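Local atomic coordinates of 2-nitrobenzoate nitroreductase (Pseudomonas fluorescens, PDB entry 4Z85), a protein that probably reduces the nitro group of 2-nitrobenzoate with the help of a bound FMN cofactor. Residues A[23-27]-A[185-189]; A[56-60]-A[86-90]; A[95-99]-A[132-136]; A[179-184]-A[196-200]. All blocks are in the same frame, centred on the assembly; numbering follows the deposited sequence.

Interaction 1: A[23-27]-A[185-189]; sequences GPRPI and YGRLG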
# COMPACT_ATOMS: atom_id res chain seq x y z
N GLY A 23 7.19 -1.41 2.58
CA GLY A 23 7.29 -1.86 1.20
C GLY A 23 7.08 -3.35 1.12
O GLY A 23 6.94 -4.01 2.15
N PRO A 24 7.02 -3.90 -0.09
CA PRO A 24 6.96 -3.11 -1.32
C PRO A 24 5.58 -2.44 -1.43
O PRO A 24 4.61 -2.97 -0.87
CB PRO A 24 7.16 -4.17 -2.41
CG PRO A 24 6.47 -5.39 -1.82
CD PRO A 24 6.72 -5.33 -0.33
N ARG A 25 5.51 -1.29 -2.09
CA ARG A 25 4.27 -0.52 -2.22
C ARG A 25 3.69 -0.66 -3.63
O ARG A 25 4.42 -0.67 -4.62
CB ARG A 25 4.51 0.96 -1.91
CG ARG A 25 5.09 1.18 -0.51
CD ARG A 25 5.15 2.64 -0.15
NE ARG A 25 6.05 3.45 -0.97
CZ ARG A 25 7.37 3.54 -0.81
NH1 ARG A 25 8.00 2.79 0.08
NH2 ARG A 25 8.07 4.38 -1.58
N PRO A 26 2.35 -0.76 -3.73
CA PRO A 26 1.73 -0.78 -5.05
C PRO A 26 1.78 0.61 -5.68
O PRO A 26 1.81 1.61 -4.95
CB PRO A 26 0.29 -1.18 -4.75
CG PRO A 26 0.04 -0.57 -3.37
CD PRO A 26 1.36 -0.73 -2.63
N ILE A 27 1.77 0.66 -7.00
CA ILE A 27 1.92 1.93 -7.73
C ILE A 27 0.66 2.25 -8.51
O ILE A 27 0.22 1.47 -9.36
CB ILE A 27 3.11 1.87 -8.69
CG1 ILE A 27 4.39 1.51 -7.92
CG2 ILE A 27 3.31 3.24 -9.38
CD1 ILE A 27 5.58 1.20 -8.84
N TYR A 185 5.02 -4.27 -10.61
CA TYR A 185 6.20 -3.76 -9.92
C TYR A 185 5.80 -3.14 -8.59
O TYR A 185 4.86 -2.36 -8.54
CB TYR A 185 6.89 -2.66 -10.74
CG TYR A 185 7.80 -3.16 -11.83
CD1 TYR A 185 7.49 -4.30 -12.55
CD2 TYR A 185 8.96 -2.46 -12.15
CE1 TYR A 185 8.33 -4.75 -13.57
CE2 TYR A 185 9.80 -2.91 -13.14
CZ TYR A 185 9.48 -4.05 -13.85
OH TYR A 185 10.32 -4.48 -14.84
N GLY A 186 6.53 -3.45 -7.52
CA GLY A 186 6.33 -2.75 -6.26
C GLY A 186 7.42 -1.73 -6.02
O GLY A 186 8.54 -1.91 -6.47
N ARG A 187 7.09 -0.64 -5.33
CA ARG A 187 8.10 0.37 -5.01
C ARG A 187 8.76 0.07 -3.68
O ARG A 187 8.08 -0.23 -2.69
CB ARG A 187 7.47 1.76 -4.96
CG ARG A 187 8.42 2.89 -4.60
CD ARG A 187 9.42 3.13 -5.70
NE ARG A 187 10.36 4.18 -5.32
CZ ARG A 187 10.09 5.48 -5.39
NH1 ARG A 187 8.90 5.91 -5.82
NH2 ARG A 187 11.02 6.35 -5.04
N LEU A 188 10.09 0.20 -3.65
CA LEU A 188 10.86 0.10 -2.41
C LEU A 188 11.49 1.47 -2.10
O LEU A 188 11.25 2.44 -2.82
CB LEU A 188 11.95 -0.97 -2.53
CG LEU A 188 11.45 -2.41 -2.72
CD1 LEU A 188 12.63 -3.30 -3.09
CD2 LEU A 188 10.78 -2.88 -1.44
N GLY A 189 12.29 1.53 -1.05
CA GLY A 189 12.98 2.76 -0.73
C GLY A 189 13.95 3.17 -1.82
O GLY A 189 14.51 2.33 -2.51
O HOH W 1 10.69 5.00 -2.04
O HOH W 2 2.26 -1.99 -8.24
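The Arg25 side chain overlaps Arg187, with its NH2 3.4 Å from Arg187 CG. Here the loop leading into strand 28-33 of the FMN-binding barrel meets the small hairpin 185-187/192-195. A single antiparallel bridge joins them: Arg25 and Arg187 form a hydrogen-bonded pair, with Arg25 N to Arg187 O and Arg187 N to Arg25 O both at 2.8 Å and near-straight at 161° and 167°. Arg25 NH1 reaches Thr19 O and Val22 O, while Arg187 NE reaches Gly190 O, so the two like charges have separate partners. Pro24, which follows a cis peptide bond, lies over Gly186, where an ideal CB would come 2.9 Å from Pro24 CB, too close to fit. Pro24 CB is 4.0 Å from Leu188 CD2, and Pro24 also packs on Pro24 of the second subunit, which puts this seam at the dimer interface. Two waters bridge its ends: one links Arg25 NH2 and Leu188 O, each 2.7 Å away, the other lies 3.0 Å from Ile27 N and 2.6 Å from Tyr185 O.

Interaction 2: A[56-60]-A[86-90]; sequences LFVIA and QFVVN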
# COMPACT_ATOMS: atom_id res chain seq x y z
N LEU A 56 -13.48 1.19 -2.36
CA LEU A 56 -12.76 2.45 -2.21
C LEU A 56 -11.27 2.20 -2.05
O LEU A 56 -10.86 1.16 -1.50
CB LEU A 56 -13.24 3.23 -0.98
CG LEU A 56 -14.70 3.67 -0.91
CD1 LEU A 56 -14.88 4.63 0.27
CD2 LEU A 56 -15.14 4.33 -2.20
N PHE A 57 -10.50 3.19 -2.49
CA PHE A 57 -9.05 3.20 -2.28
C PHE A 57 -8.60 4.62 -1.91
O PHE A 57 -9.35 5.58 -2.08
CB PHE A 57 -8.29 2.72 -3.53
CG PHE A 57 -8.55 3.57 -4.73
CD1 PHE A 57 -7.78 4.70 -4.99
CD2 PHE A 57 -9.61 3.27 -5.58
CE1 PHE A 57 -8.04 5.50 -6.09
CE2 PHE A 57 -9.89 4.08 -6.69
CZ PHE A 57 -9.10 5.19 -6.95
N VAL A 58 -7.36 4.75 -1.46
CA VAL A 58 -6.82 6.07 -1.11
C VAL A 58 -5.46 6.26 -1.79
O VAL A 58 -4.67 5.32 -1.91
CB VAL A 58 -6.71 6.26 0.44
CG1 VAL A 58 -5.69 5.30 1.09
CG2 VAL A 58 -6.40 7.71 0.79
N ILE A 59 -5.22 7.48 -2.28
CA ILE A 59 -3.90 7.89 -2.78
C ILE A 59 -3.53 9.20 -2.10
O ILE A 59 -4.31 10.13 -2.13
CB ILE A 59 -3.89 8.11 -4.29
CG1 ILE A 59 -4.36 6.84 -5.02
CG2 ILE A 59 -2.50 8.52 -4.75
CD1 ILE A 59 -4.61 7.04 -6.49
N ALA A 60 -2.34 9.28 -1.50
CA ALA A 60 -1.90 10.56 -0.95
C ALA A 60 -1.15 11.33 -2.04
O ALA A 60 -0.26 10.78 -2.67
CB ALA A 60 -1.03 10.35 0.29
N GLN A 86 -13.41 12.33 -11.82
CA GLN A 86 -13.12 11.07 -12.49
C GLN A 86 -11.63 10.94 -12.70
O GLN A 86 -10.94 11.95 -12.86
CB GLN A 86 -13.80 10.98 -13.85
CG GLN A 86 -15.26 11.30 -13.91
CD GLN A 86 -15.80 11.12 -15.31
OE1 GLN A 86 -15.05 11.12 -16.28
NE2 GLN A 86 -17.11 10.94 -15.42
N PHE A 87 -11.15 9.70 -12.72
CA PHE A 87 -9.75 9.43 -13.09
C PHE A 87 -9.53 7.94 -13.26
O PHE A 87 -10.39 7.12 -12.90
CB PHE A 87 -8.77 10.01 -12.06
CG PHE A 87 -8.95 9.48 -10.65
CD1 PHE A 87 -9.94 10.00 -9.83
CD2 PHE A 87 -8.10 8.51 -10.14
CE1 PHE A 87 -10.09 9.54 -8.53
CE2 PHE A 87 -8.24 8.05 -8.85
CZ PHE A 87 -9.24 8.56 -8.04
N VAL A 88 -8.37 7.59 -13.82
CA VAL A 88 -8.04 6.18 -13.99
C VAL A 88 -6.81 5.83 -13.20
O VAL A 88 -5.81 6.56 -13.25
CB VAL A 88 -7.80 5.80 -15.46
CG1 VAL A 88 -7.21 4.37 -15.58
CG2 VAL A 88 -9.09 5.91 -16.27
N VAL A 89 -6.89 4.74 -12.45
CA VAL A 89 -5.69 4.15 -11.87
C VAL A 89 -5.16 3.05 -12.79
O VAL A 89 -5.78 2.02 -12.97
CB VAL A 89 -5.95 3.58 -10.46
CG1 VAL A 89 -4.71 2.86 -9.93
CG2 VAL A 89 -6.36 4.70 -9.50
N ASN A 90 -4.00 3.29 -13.38
CA ASN A 90 -3.36 2.29 -14.23
C ASN A 90 -2.35 1.55 -13.40
O ASN A 90 -1.51 2.18 -12.75
CB ASN A 90 -2.64 2.94 -15.42
CG ASN A 90 -3.57 3.76 -16.28
OD1 ASN A 90 -4.22 3.23 -17.18
ND2 ASN A 90 -3.63 5.06 -16.01
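Gln86 opens a strand that faces strand 55-62 across the interior of the six-stranded antiparallel barrel of the flavin reductase-like fold. The evidence for packing through the barrel, rather than pairing within its wall, is geometric: the segment axes approach no closer than 11.1 Å, they cross at 86°, and the nearest CA atoms, of Ile59 and Val89, are 10.0 Å apart. Gln86 itself turns from the interior and accepts a hydrogen bond from Asp128 N. Phe87 points inward, and its CE2 comes 4.4 Å from Ile59 CD1. Its ring meets that of Phe57 rim to rim, with centroids 5.8 Å apart and planes at 79°, so neither ring covers the other's face. Val88 points away and packs on Thr31 and Ala138 of the two flanking strands. Val89 faces in again, its CG2 4.2 Å from Ile59 CD1. Asn90 ends the strand with its side chain hydrogen-bonded to Leu29 O and Thr31 OG1. On the facing strand, Phe57 and Ile59 fill the core, whereas Leu56, Val58 and Ala60 reach the second subunit. The contact is tightest around Phe57 CZ, 3.5 Å from Phe87 CE2 and 3.8 Å from Val89 CG2.

Interaction 3: A[95-99]-A[132-136]; sequences RIAER and ITDAP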
# COMPACT_ATOMS: atom_id res chain seq x y z
N ARG A 95 5.73 -3.81 -18.96
CA ARG A 95 5.43 -3.15 -20.24
C ARG A 95 5.38 -1.62 -20.13
O ARG A 95 5.65 -0.92 -21.11
CB ARG A 95 4.10 -3.67 -20.79
CG ARG A 95 3.74 -3.15 -22.17
CD ARG A 95 2.50 -3.84 -22.72
NE ARG A 95 2.75 -5.25 -23.03
CZ ARG A 95 2.31 -6.26 -22.29
NH1 ARG A 95 1.59 -6.03 -21.20
NH2 ARG A 95 2.58 -7.51 -22.65
N ILE A 96 5.02 -1.10 -18.96
CA ILE A 96 4.94 0.34 -18.82
C ILE A 96 5.82 0.92 -17.71
O ILE A 96 5.74 2.11 -17.44
CB ILE A 96 3.49 0.80 -18.58
CG1 ILE A 96 2.95 0.26 -17.25
CG2 ILE A 96 2.60 0.37 -19.73
CD1 ILE A 96 1.64 0.93 -16.83
N ALA A 97 6.67 0.11 -17.10
CA ALA A 97 7.45 0.56 -15.95
C ALA A 97 8.35 1.77 -16.24
O ALA A 97 8.38 2.75 -15.47
CB ALA A 97 8.29 -0.59 -15.41
N GLU A 98 9.11 1.70 -17.33
CA GLU A 98 10.03 2.81 -17.62
C GLU A 98 9.29 4.14 -17.85
O GLU A 98 9.67 5.17 -17.28
CB GLU A 98 10.89 2.49 -18.85
CG GLU A 98 11.86 3.61 -19.18
CD GLU A 98 12.87 3.85 -18.07
OE1 GLU A 98 13.01 5.00 -17.62
OE2 GLU A 98 13.52 2.87 -17.64
N ARG A 99 8.25 4.10 -18.67
CA ARG A 99 7.48 5.30 -18.95
C ARG A 99 6.79 5.79 -17.68
O ARG A 99 6.70 6.99 -17.44
CB ARG A 99 6.48 5.04 -20.06
CG ARG A 99 7.13 4.87 -21.43
CD ARG A 99 6.13 4.45 -22.48
NE ARG A 99 5.75 3.04 -22.36
CZ ARG A 99 4.78 2.47 -23.06
NH1 ARG A 99 4.08 3.18 -23.95
NH2 ARG A 99 4.50 1.18 -22.87
N ILE A 132 -4.19 4.13 -19.98
CA ILE A 132 -2.98 3.95 -20.77
C ILE A 132 -3.12 2.68 -21.60
O ILE A 132 -3.52 1.64 -21.08
CB ILE A 132 -1.74 3.88 -19.86
CG1 ILE A 132 -1.43 5.28 -19.33
CG2 ILE A 132 -0.55 3.27 -20.59
CD1 ILE A 132 -0.47 5.29 -18.17
N THR A 133 -2.84 2.77 -22.90
CA THR A 133 -3.10 1.65 -23.79
C THR A 133 -2.37 0.39 -23.34
O THR A 133 -2.93 -0.70 -23.35
CB THR A 133 -2.72 2.00 -25.26
OG1 THR A 133 -3.46 3.14 -25.69
CG2 THR A 133 -3.05 0.84 -26.19
N ASP A 134 -1.12 0.54 -22.90
CA ASP A 134 -0.32 -0.63 -22.56
C ASP A 134 -0.51 -1.15 -21.12
O ASP A 134 0.19 -2.08 -20.70
CB ASP A 134 1.17 -0.33 -22.78
CG ASP A 134 1.59 -0.41 -24.24
OD1 ASP A 134 0.81 -0.92 -25.07
OD2 ASP A 134 2.72 0.02 -24.54
N ALA A 135 -1.43 -0.56 -20.35
CA ALA A 135 -1.60 -0.96 -18.94
C ALA A 135 -2.13 -2.38 -18.81
O ALA A 135 -3.02 -2.78 -19.55
CB ALA A 135 -2.52 0.02 -18.21
N PRO A 136 -1.59 -3.14 -17.85
CA PRO A 136 -2.05 -4.52 -17.64
C PRO A 136 -3.48 -4.57 -17.11
O PRO A 136 -4.29 -5.40 -17.51
CB PRO A 136 -1.06 -5.08 -16.61
CG PRO A 136 -0.50 -3.86 -15.91
CD PRO A 136 -0.47 -2.78 -16.95
O HOH W 3 0.71 2.78 -24.08
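A salt bridge joins Arg99 NH2 to Asp134 OD2 at 2.7 Å, with an N-H...O angle of 169° that makes it a well-directed hydrogen bond too. Arg99 NH2 also donates to Arg95 O at 3.0 Å, one turn back on helix 94-103. Arg99 NH1 bonds to Gly118 O and, weakly through water, to Asp134 N. Asp134 sits in a type I beta turn from Ile132 to Ala135, closed by Ala135 N to Ile132 O at 3.1 Å. The contact thus packs the helix on the turn between strands 131-132 and 137-150, outside the barrel, where Ile96 and Ile132 both also touch Leu29 of strand 28-33. Beneath the ion pair, Ile96 CG2 is 3.4 Å from Asp134 CB and 4.4 Å from Ile132 CG2, while Ile96 CD1 is 4.3 Å from Pro136 CD. At the exposed margin Arg95 CD lies 3.8 Å from Asp134 CB. A buried apolar patch thus carries a charged pair at its more accessible side, so Asp134 meets the helix twice, through CB against Ile96 CG2 and through OD2 against Arg99.

Interaction 4: A[179-184]-A[196-200]; sequences VDLFQP and TTDRV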
# COMPACT_ATOMS: atom_id res chain seq x y z
N VAL A 179 -3.63 -14.56 -11.02
CA VAL A 179 -2.62 -13.97 -10.14
C VAL A 179 -1.21 -14.36 -10.57
O VAL A 179 -0.27 -13.56 -10.47
CB VAL A 179 -2.88 -14.38 -8.66
CG1 VAL A 179 -1.71 -14.00 -7.75
CG2 VAL A 179 -4.16 -13.72 -8.16
N ASP A 180 -1.06 -15.58 -11.09
CA ASP A 180 0.23 -16.06 -11.55
C ASP A 180 0.79 -15.22 -12.70
O ASP A 180 2.00 -15.03 -12.81
CB ASP A 180 0.14 -17.53 -11.98
CG ASP A 180 -0.11 -18.47 -10.81
OD1 ASP A 180 -0.55 -18.01 -9.74
OD2 ASP A 180 0.13 -19.69 -10.97
N LEU A 181 -0.09 -14.73 -13.58
CA LEU A 181 0.36 -14.02 -14.78
C LEU A 181 0.54 -12.52 -14.60
O LEU A 181 1.36 -11.90 -15.28
CB LEU A 181 -0.61 -14.27 -15.93
CG LEU A 181 -0.78 -15.70 -16.42
CD1 LEU A 181 -1.84 -15.75 -17.50
CD2 LEU A 181 0.54 -16.24 -16.94
N PHE A 182 -0.24 -11.93 -13.70
CA PHE A 182 -0.16 -10.51 -13.41
C PHE A 182 1.08 -10.25 -12.55
O PHE A 182 1.19 -10.78 -11.45
CB PHE A 182 -1.44 -10.04 -12.69
CG PHE A 182 -1.42 -8.60 -12.26
CD1 PHE A 182 -0.98 -7.61 -13.11
CD2 PHE A 182 -1.85 -8.25 -10.99
CE1 PHE A 182 -0.98 -6.28 -12.71
CE2 PHE A 182 -1.84 -6.93 -10.57
CZ PHE A 182 -1.40 -5.95 -11.43
N GLN A 183 2.02 -9.48 -13.07
CA GLN A 183 3.30 -9.29 -12.39
C GLN A 183 3.61 -7.82 -12.21
O GLN A 183 4.51 -7.27 -12.86
CB GLN A 183 4.42 -10.00 -13.16
CG GLN A 183 4.24 -11.50 -13.19
CD GLN A 183 5.48 -12.21 -13.73
OE1 GLN A 183 6.24 -11.63 -14.50
NE2 GLN A 183 5.69 -13.45 -13.32
N PRO A 184 2.90 -7.18 -11.29
CA PRO A 184 3.16 -5.75 -11.06
C PRO A 184 4.52 -5.49 -10.41
O PRO A 184 5.09 -6.37 -9.76
CB PRO A 184 2.02 -5.33 -10.13
CG PRO A 184 1.67 -6.59 -9.38
CD PRO A 184 1.85 -7.71 -10.39
N THR A 196 7.61 -8.86 -9.20
CA THR A 196 6.90 -9.90 -8.47
C THR A 196 7.08 -11.27 -9.13
O THR A 196 6.13 -11.96 -9.46
CB THR A 196 5.40 -9.54 -8.34
OG1 THR A 196 4.89 -9.13 -9.61
CG2 THR A 196 5.24 -8.38 -7.35
N THR A 197 8.35 -11.65 -9.28
CA THR A 197 8.72 -12.88 -9.96
C THR A 197 9.16 -14.01 -9.03
O THR A 197 9.42 -15.13 -9.47
CB THR A 197 9.87 -12.60 -10.93
OG1 THR A 197 10.96 -12.05 -10.19
CG2 THR A 197 9.43 -11.60 -11.99
N ASP A 198 9.28 -13.71 -7.74
CA ASP A 198 9.76 -14.69 -6.77
C ASP A 198 8.71 -14.85 -5.67
O ASP A 198 8.71 -14.10 -4.69
CB ASP A 198 11.11 -14.27 -6.20
CG ASP A 198 11.65 -15.23 -5.15
OD1 ASP A 198 11.15 -16.38 -5.08
OD2 ASP A 198 12.58 -14.84 -4.41
N ARG A 199 7.80 -15.80 -5.85
CA ARG A 199 6.63 -15.86 -4.99
C ARG A 199 6.58 -17.11 -4.14
O ARG A 199 7.22 -18.12 -4.46
CB ARG A 199 5.35 -15.79 -5.82
CG ARG A 199 5.33 -14.64 -6.76
CD ARG A 199 4.06 -14.63 -7.54
NE ARG A 199 4.04 -13.47 -8.43
CZ ARG A 199 2.98 -13.11 -9.15
NH1 ARG A 199 1.86 -13.82 -9.08
NH2 ARG A 199 3.05 -12.03 -9.92
N VAL A 200 5.82 -17.02 -3.06
CA VAL A 200 5.49 -18.19 -2.27
C VAL A 200 4.03 -18.15 -1.88
O VAL A 200 3.43 -17.09 -1.69
CB VAL A 200 6.33 -18.32 -0.99
CG1 VAL A 200 7.79 -18.53 -1.32
CG2 VAL A 200 6.14 -17.12 -0.07
O HOH W 4 1.35 -16.55 -7.88
O HOH W 5 7.18 -7.76 -11.85
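Arg199 adopts an almost fully extended side chain after an m first torsion, with chi2 and chi3 at 180° and 178°, and this carries its guanidinium into the bend formed by residues 179-184. There Arg199 NH1 donates to Val179 O at 2.6 Å, a carbonyl of the irregular, helix-like turn 179-181, and Arg199 NH2 to Phe182 O at 2.7 Å, at angles of 164° and 160°; both carbonyls approach in the guanidinium plane. Arg199 NE turns back to Thr196 O at 2.8 Å, bracing the long side chain against its own segment. Thr196, in the p rotamer, directs OG1 to donate to Pro184 O at 2.8 Å. Gln183, in an m, t conformation, lays its CG 3.5 Å from Arg199 NH2. Water extends the network, one molecule lying 3.0 Å from both Asp180 OD1 and Arg199 NH1, another 2.9 Å from both Gln183 O and Thr196 N. One segment leads into hairpin 185-187/192-195 and the other leaves it, so the contact closes the hairpin's base; at the dimer interface, Arg199 and Val200 pair antiparallel with a strand of the second subunit. Within these two segments, therefore, the arginine's charge is met by backbone carbonyls directly and by a carboxylate only through water.

How the interactions relate
From the N terminus, segment 23-27 opens the longest loop, which interaction 1 closes at 185-189. Interactions 2 and 3 are nested inside it and follow in series: 56-60 returns to 86-90 across the barrel, then helix residues 95-99 meet the turn 132-136. Interaction 4 opens at 179-184, before interaction 1 closes, and finishes at 196-200, so these two cross. A hydrogen bond from Ile132 N to Asn90 OD1 links interactions 2 and 3; Tyr185 CE2 packs on Ala97 CB at 3.6 Å between 1 and 3, and Pro136 CG lies 4.0 Å from Phe182 CE1 between 3 and 4. Barrel, helix 94-103 and C-terminal hairpin are thereby joined, with interactions 1, 2 and 4 all reaching the second subunit.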